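Local coordinates for protein oxygenase-reductase (Streptomyces fradiae, PDB 4OSP) that probably reduces the C-6 ketone of angucyclinones with NADPH, as the C-terminal ketoreductase domain of a longer oxygenase-reductase, at residues B[108-113]-B[128-133]; B[122-127]-B[167-172]. All blocks are in the same frame, centred on the assembly; numbering follows the deposited sequence.

Leaving strand 103-106, the chain enters the loop 108-113, where NADP(+) binds, and then helix 121-142, which serves both contacts with successive turns. Contact 1 brings residues 128-133 of the helix back onto the loop and closes a connection of 14 residues. Contact 2 starts from 122-127, within that connection, and joins it to the beginning of helix 168-187 at 167-172, closing a longer connection of 39 residues that includes strand 151-155. The two closures therefore cross. They meet directly where Glu167 accepts probable hydrogen bonds from Gly112 N and Gly113 N, so loop and both helices are tied into one corner beside the cofactor site.

Contact 1: B[108-113]-B[128-133]; sequences AGVMGG and VAVNAK
Asn131 uses its whole side-chain amide to hold the backbone of Val110, taking up both the N-H and the C=O of that one residue. OD1 accepts from Val110 N at 2.8 Å, with the donor in the carbonyl plane on a lone pair. ND2 returns a longer bond to Val110 O, 3.2 Å, and this acceptor sits 19° out of the amide plane. Both N-H...O angles are 147°, so neither bond is straight, but together they fix the rotation of the amide. A chi1 of -52° puts CG anti to the carbonyl carbon, from where the amide extends from the helix to Val110. Gly109 CA lies close, 3.0 Å from Asn131 OD1, and a CB built on this glycine would clash with OD1. Val130 CG1 meets Val110 CG1 at 4.2 Å, the side chains crossing nearly at right angles. The helix widens here into a pi-type turn, where Val128 O accepts from both Ala132 N and Lys133 N. A helix asparagine bonded to the backbone just beyond the NNAG motif is known from classical short-chain dehydrogenases, and Asn131 probably corresponds to the asparagine of their Asn-Ser-Tyr-Lys tetrad. Ala108 N is hydrogen-bonded to Thr22 OG1, and Asn131 packs on Thr173, placing the contact between the end of strand 103-106, helix 121-142 and helix 168-187.

Contact 2: B[122-127]-B[167-172]; sequences ELFDRL and EVAYAM
Helices 121-142 and 168-187, the pair that forms the main dimer interface in many short-chain dehydrogenases, pack here through Phe124 and Leu127 on one side and Ala169, Tyr170 and Met172 on the other. Their short segments run in roughly the same direction, 34° apart, with axes 9.8 Å from each other at closest approach. No hydrogen bond crosses; the contact is purely apolar and buried. Its tightest point is methyl to methyl, Leu127 CD1 against Ala169 CB at 3.6 Å, and the small alanine lets the leucine reach the neighbouring helix. The other leucine methyl, CD2, lies alongside Tyr170 CB at 4.5 Å. Phe124 has CG anti to its backbone N (chi1 -172°), which swings the ring across the gap toward Ala169 and Met172. Met172 bends at chi3 (75°) and brings its CE methyl to the edge of that ring, near the ring plane, 4.1 Å from CE1; the two side chains cross at about a right angle. Ala169 CB approaches the same ring obliquely, 4.5 Å from CD1.

Tyr170 offers little more than its CB to this interface, and its ring turns off toward Met111, Ser157 and Leu159. With Lys174, which binds NADP(+), it forms the family's YxxxK pattern, consistent with a catalytic tyrosine; both lie on the helix that packs here. Glu167 is at the N-cap position of helix 168-187, and its side chain packs on Met111 of the loop 108-113. On the outer side, Phe124 meets Phe137 of the second subunit edge-to-face, Met172 packs on its Phe136, and Asp125 forms a salt bridge to its Lys133, leaving this helix pair between the subunit's own parallel sheet and the partner's helices.

Contact 1: B[108-113]-B[128-133]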
loop_
_atom_site.group_PDB
_atom_site.type_symbol
_atom_site.label_atom_id
_atom_site.label_comp_id
_atom_site.label_asym_id
_atom_site.label_seq_id
_atom_site.Cartn_x
_atom_site.Cartn_y
_atom_site.Cartn_z
ATOM N N ALA B 108 17.318 -9.605 -14.202
ATOM C CA ALA B 108 16.974 -9.858 -15.601
ATOM C C ALA B 108 15.464 -9.824 -15.886
ATOM O O ALA B 108 14.648 -10.320 -15.101
ATOM C CB ALA B 108 17.579 -11.171 -16.076
ATOM N N GLY B 109 15.110 -9.243 -17.024
ATOM C CA GLY B 109 13.727 -9.220 -17.475
ATOM C C GLY B 109 13.607 -8.642 -18.864
ATOM O O GLY B 109 14.474 -7.887 -19.302
ATOM N N VAL B 110 12.544 -9.005 -19.572
ATOM C CA VAL B 110 12.296 -8.433 -20.894
ATOM C C VAL B 110 10.905 -7.817 -20.968
ATOM O O VAL B 110 9.946 -8.358 -20.411
ATOM C CB VAL B 110 12.497 -9.458 -22.047
ATOM C CG1 VAL B 110 13.845 -10.161 -21.923
ATOM C CG2 VAL B 110 11.358 -10.470 -22.095
ATOM N N MET B 111 10.806 -6.679 -21.648
ATOM C CA MET B 111 9.516 -6.047 -21.891
ATOM C C MET B 111 8.788 -6.652 -23.097
ATOM O O MET B 111 9.372 -7.418 -23.867
ATOM C CB MET B 111 9.673 -4.531 -22.006
ATOM C CG MET B 111 9.657 -3.843 -20.650
ATOM S SD MET B 111 10.160 -2.118 -20.666
ATOM C CE MET B 111 11.868 -2.242 -20.122
ATOM N N GLY B 112 7.504 -6.338 -23.230
ATOM C CA GLY B 112 6.678 -6.896 -24.306
ATOM C C GLY B 112 6.601 -6.004 -25.533
ATOM O O GLY B 112 6.729 -6.485 -26.661
ATOM N N GLY B 113 6.382 -4.707 -25.310
ATOM C CA GLY B 113 6.335 -3.712 -26.387
ATOM C C GLY B 113 5.238 -3.968 -27.408
ATOM O O GLY B 113 5.495 -3.999 -28.613
ATOM N N VAL B 128 6.397 -14.553 -18.987
ATOM C CA VAL B 128 6.287 -15.314 -17.743
ATOM C C VAL B 128 7.579 -16.085 -17.484
ATOM O O VAL B 128 8.215 -15.912 -16.435
ATOM C CB VAL B 128 5.097 -16.301 -17.787
ATOM C CG1 VAL B 128 5.183 -17.309 -16.646
ATOM C CG2 VAL B 128 3.776 -15.547 -17.735
ATOM N N ALA B 129 7.976 -16.894 -18.472
ATOM C CA ALA B 129 9.156 -17.752 -18.389
ATOM C C ALA B 129 10.387 -16.983 -17.942
ATOM O O ALA B 129 11.169 -17.476 -17.115
ATOM C CB ALA B 129 9.413 -18.429 -19.731
ATOM N N VAL B 130 10.550 -15.772 -18.479
ATOM C CA VAL B 130 11.726 -14.948 -18.196
ATOM C C VAL B 130 11.575 -14.113 -16.921
ATOM O O VAL B 130 12.501 -14.039 -16.117
ATOM C CB VAL B 130 12.078 -14.005 -19.380
ATOM C CG1 VAL B 130 13.209 -13.050 -18.992
ATOM C CG2 VAL B 130 12.464 -14.803 -20.621
ATOM N N ASN B 131 10.414 -13.472 -16.753
ATOM C CA ASN B 131 10.237 -12.481 -15.696
ATOM C C ASN B 131 9.709 -13.028 -14.359
ATOM O O ASN B 131 9.861 -12.379 -13.333
ATOM C CB ASN B 131 9.333 -11.333 -16.162
ATOM C CG ASN B 131 9.780 -10.711 -17.480
ATOM O OD1 ASN B 131 10.928 -10.313 -17.643
ATOM N ND2 ASN B 131 8.847 -10.598 -18.419
ATOM N N ALA B 132 9.061 -14.190 -14.376
ATOM C CA ALA B 132 8.451 -14.740 -13.156
ATOM C C ALA B 132 8.937 -16.159 -12.846
ATOM O O ALA B 132 9.434 -16.431 -11.750
ATOM C CB ALA B 132 6.934 -14.714 -13.262
ATOM N N LYS B 133 8.798 -17.050 -13.824
ATOM C CA LYS B 133 9.225 -18.434 -13.677
ATOM C C LYS B 133 10.690 -18.548 -13.308
ATOM O O LYS B 133 11.031 -19.216 -12.330
ATOM C CB LYS B 133 8.945 -19.233 -14.948
ATOM C CG LYS B 133 9.308 -20.710 -14.826
ATOM C CD LYS B 133 8.618 -21.539 -15.890
ATOM C CE LYS B 133 8.965 -23.021 -15.752
ATOM N NZ LYS B 133 8.380 -23.816 -16.865
#

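Contact 2: B[122-127]-B[167-172]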
loop_
_atom_site.group_PDB
_atom_site.type_symbol
_atom_site.label_atom_id
_atom_site.label_comp_id
_atom_site.label_asym_id
_atom_site.label_seq_id
_atom_site.Cartn_x
_atom_site.Cartn_y
_atom_site.Cartn_z
ATOM N N GLU B 122 1.897 -16.955 -27.027
ATOM C CA GLU B 122 3.334 -17.245 -27.087
ATOM C C GLU B 122 4.134 -16.200 -26.329
ATOM O O GLU B 122 4.956 -16.533 -25.476
ATOM C CB GLU B 122 3.819 -17.298 -28.540
ATOM C CG GLU B 122 3.297 -18.484 -29.346
ATOM C CD GLU B 122 1.807 -18.391 -29.683
ATOM O OE1 GLU B 122 1.250 -17.265 -29.713
ATOM O OE2 GLU B 122 1.190 -19.455 -29.927
ATOM N N LEU B 123 3.901 -14.934 -26.660
ATOM C CA LEU B 123 4.564 -13.815 -26.001
ATOM C C LEU B 123 4.283 -13.813 -24.498
ATOM O O LEU B 123 5.163 -13.491 -23.695
ATOM C CB LEU B 123 4.109 -12.490 -26.625
ATOM C CG LEU B 123 4.482 -11.191 -25.912
ATOM C CD1 LEU B 123 5.985 -10.931 -25.959
ATOM C CD2 LEU B 123 3.708 -10.021 -26.502
ATOM N N PHE B 124 3.054 -14.166 -24.123
ATOM C CA PHE B 124 2.685 -14.222 -22.719
ATOM C C PHE B 124 3.572 -15.254 -22.013
ATOM O O PHE B 124 4.219 -14.947 -20.997
ATOM C CB PHE B 124 1.199 -14.572 -22.556
ATOM C CG PHE B 124 0.702 -14.463 -21.134
ATOM C CD1 PHE B 124 0.200 -13.258 -20.647
ATOM C CD2 PHE B 124 0.738 -15.558 -20.286
ATOM C CE1 PHE B 124 -0.257 -13.151 -19.341
ATOM C CE2 PHE B 124 0.281 -15.458 -18.978
ATOM C CZ PHE B 124 -0.215 -14.253 -18.505
ATOM N N ASP B 125 3.611 -16.464 -22.578
ATOM C CA ASP B 125 4.486 -17.531 -22.104
ATOM C C ASP B 125 5.931 -17.055 -21.984
ATOM O O ASP B 125 6.608 -17.348 -20.998
ATOM C CB ASP B 125 4.414 -18.732 -23.051
ATOM C CG ASP B 125 3.083 -19.466 -22.971
ATOM O OD1 ASP B 125 2.243 -19.100 -22.130
ATOM O OD2 ASP B 125 2.873 -20.414 -23.752
ATOM N N ARG B 126 6.386 -16.298 -22.977
ATOM C CA ARG B 126 7.771 -15.846 -23.026
ATOM C C ARG B 126 8.077 -14.903 -21.858
ATOM O O ARG B 126 9.087 -15.065 -21.170
ATOM C CB ARG B 126 8.068 -15.173 -24.380
ATOM C CG ARG B 126 9.371 -14.378 -24.438
ATOM C CD ARG B 126 10.489 -15.157 -25.121
ATOM N NE ARG B 126 11.790 -14.943 -24.475
ATOM C CZ ARG B 126 12.768 -15.852 -24.432
ATOM N NH1 ARG B 126 12.607 -17.046 -24.997
ATOM N NH2 ARG B 126 13.912 -15.572 -23.816
ATOM N N LEU B 127 7.197 -13.930 -21.633
ATOM C CA LEU B 127 7.374 -12.962 -20.554
ATOM C C LEU B 127 7.330 -13.620 -19.175
ATOM O O LEU B 127 8.123 -13.279 -18.305
ATOM C CB LEU B 127 6.327 -11.852 -20.645
ATOM C CG LEU B 127 6.422 -10.905 -21.855
ATOM C CD1 LEU B 127 5.042 -10.446 -22.295
ATOM C CD2 LEU B 127 7.308 -9.710 -21.561
ATOM N N GLU B 167 2.327 -2.102 -21.612
ATOM C CA GLU B 167 3.245 -3.087 -21.081
ATOM C C GLU B 167 2.562 -3.925 -20.000
ATOM O O GLU B 167 3.176 -4.308 -18.999
ATOM C CB GLU B 167 4.491 -2.378 -20.539
ATOM C CG GLU B 167 5.815 -3.033 -20.912
ATOM C CD GLU B 167 5.846 -3.536 -22.342
ATOM O OE1 GLU B 167 6.361 -2.811 -23.214
ATOM O OE2 GLU B 167 5.341 -4.652 -22.593
ATOM N N VAL B 168 1.286 -4.220 -20.221
ATOM C CA VAL B 168 0.457 -4.853 -19.197
ATOM C C VAL B 168 0.949 -6.260 -18.835
ATOM O O VAL B 168 1.095 -6.594 -17.651
ATOM C CB VAL B 168 -1.059 -4.838 -19.569
ATOM C CG1 VAL B 168 -1.300 -5.461 -20.937
ATOM C CG2 VAL B 168 -1.894 -5.529 -18.491
ATOM N N ALA B 169 1.227 -7.070 -19.854
ATOM C CA ALA B 169 1.732 -8.417 -19.633
ATOM C C ALA B 169 3.039 -8.389 -18.821
ATOM O O ALA B 169 3.238 -9.218 -17.924
ATOM C CB ALA B 169 1.925 -9.130 -20.959
ATOM N N TYR B 170 3.909 -7.422 -19.126
ATOM C CA TYR B 170 5.174 -7.246 -18.415
ATOM C C TYR B 170 4.965 -6.883 -16.944
ATOM O O TYR B 170 5.669 -7.397 -16.068
ATOM C CB TYR B 170 6.030 -6.191 -19.111
ATOM C CG TYR B 170 7.195 -5.647 -18.295
ATOM C CD1 TYR B 170 8.459 -6.254 -18.343
ATOM C CD2 TYR B 170 7.049 -4.502 -17.513
ATOM C CE1 TYR B 170 9.537 -5.744 -17.616
ATOM C CE2 TYR B 170 8.121 -3.983 -16.784
ATOM C CZ TYR B 170 9.361 -4.608 -16.840
ATOM O OH TYR B 170 10.417 -4.090 -16.114
ATOM N N ALA B 171 3.997 -6.002 -16.680
ATOM C CA ALA B 171 3.646 -5.609 -15.314
ATOM C C ALA B 171 3.114 -6.792 -14.497
ATOM O O ALA B 171 3.421 -6.926 -13.303
ATOM C CB ALA B 171 2.635 -4.488 -15.337
ATOM N N MET B 172 2.321 -7.645 -15.137
ATOM C CA MET B 172 1.835 -8.864 -14.488
ATOM C C MET B 172 2.985 -9.735 -14.012
ATOM O O MET B 172 2.972 -10.232 -12.872
ATOM C CB MET B 172 0.904 -9.661 -15.409
ATOM C CG MET B 172 -0.424 -8.961 -15.648
ATOM S SD MET B 172 -1.411 -9.678 -16.963
ATOM C CE MET B 172 -2.030 -11.175 -16.195
#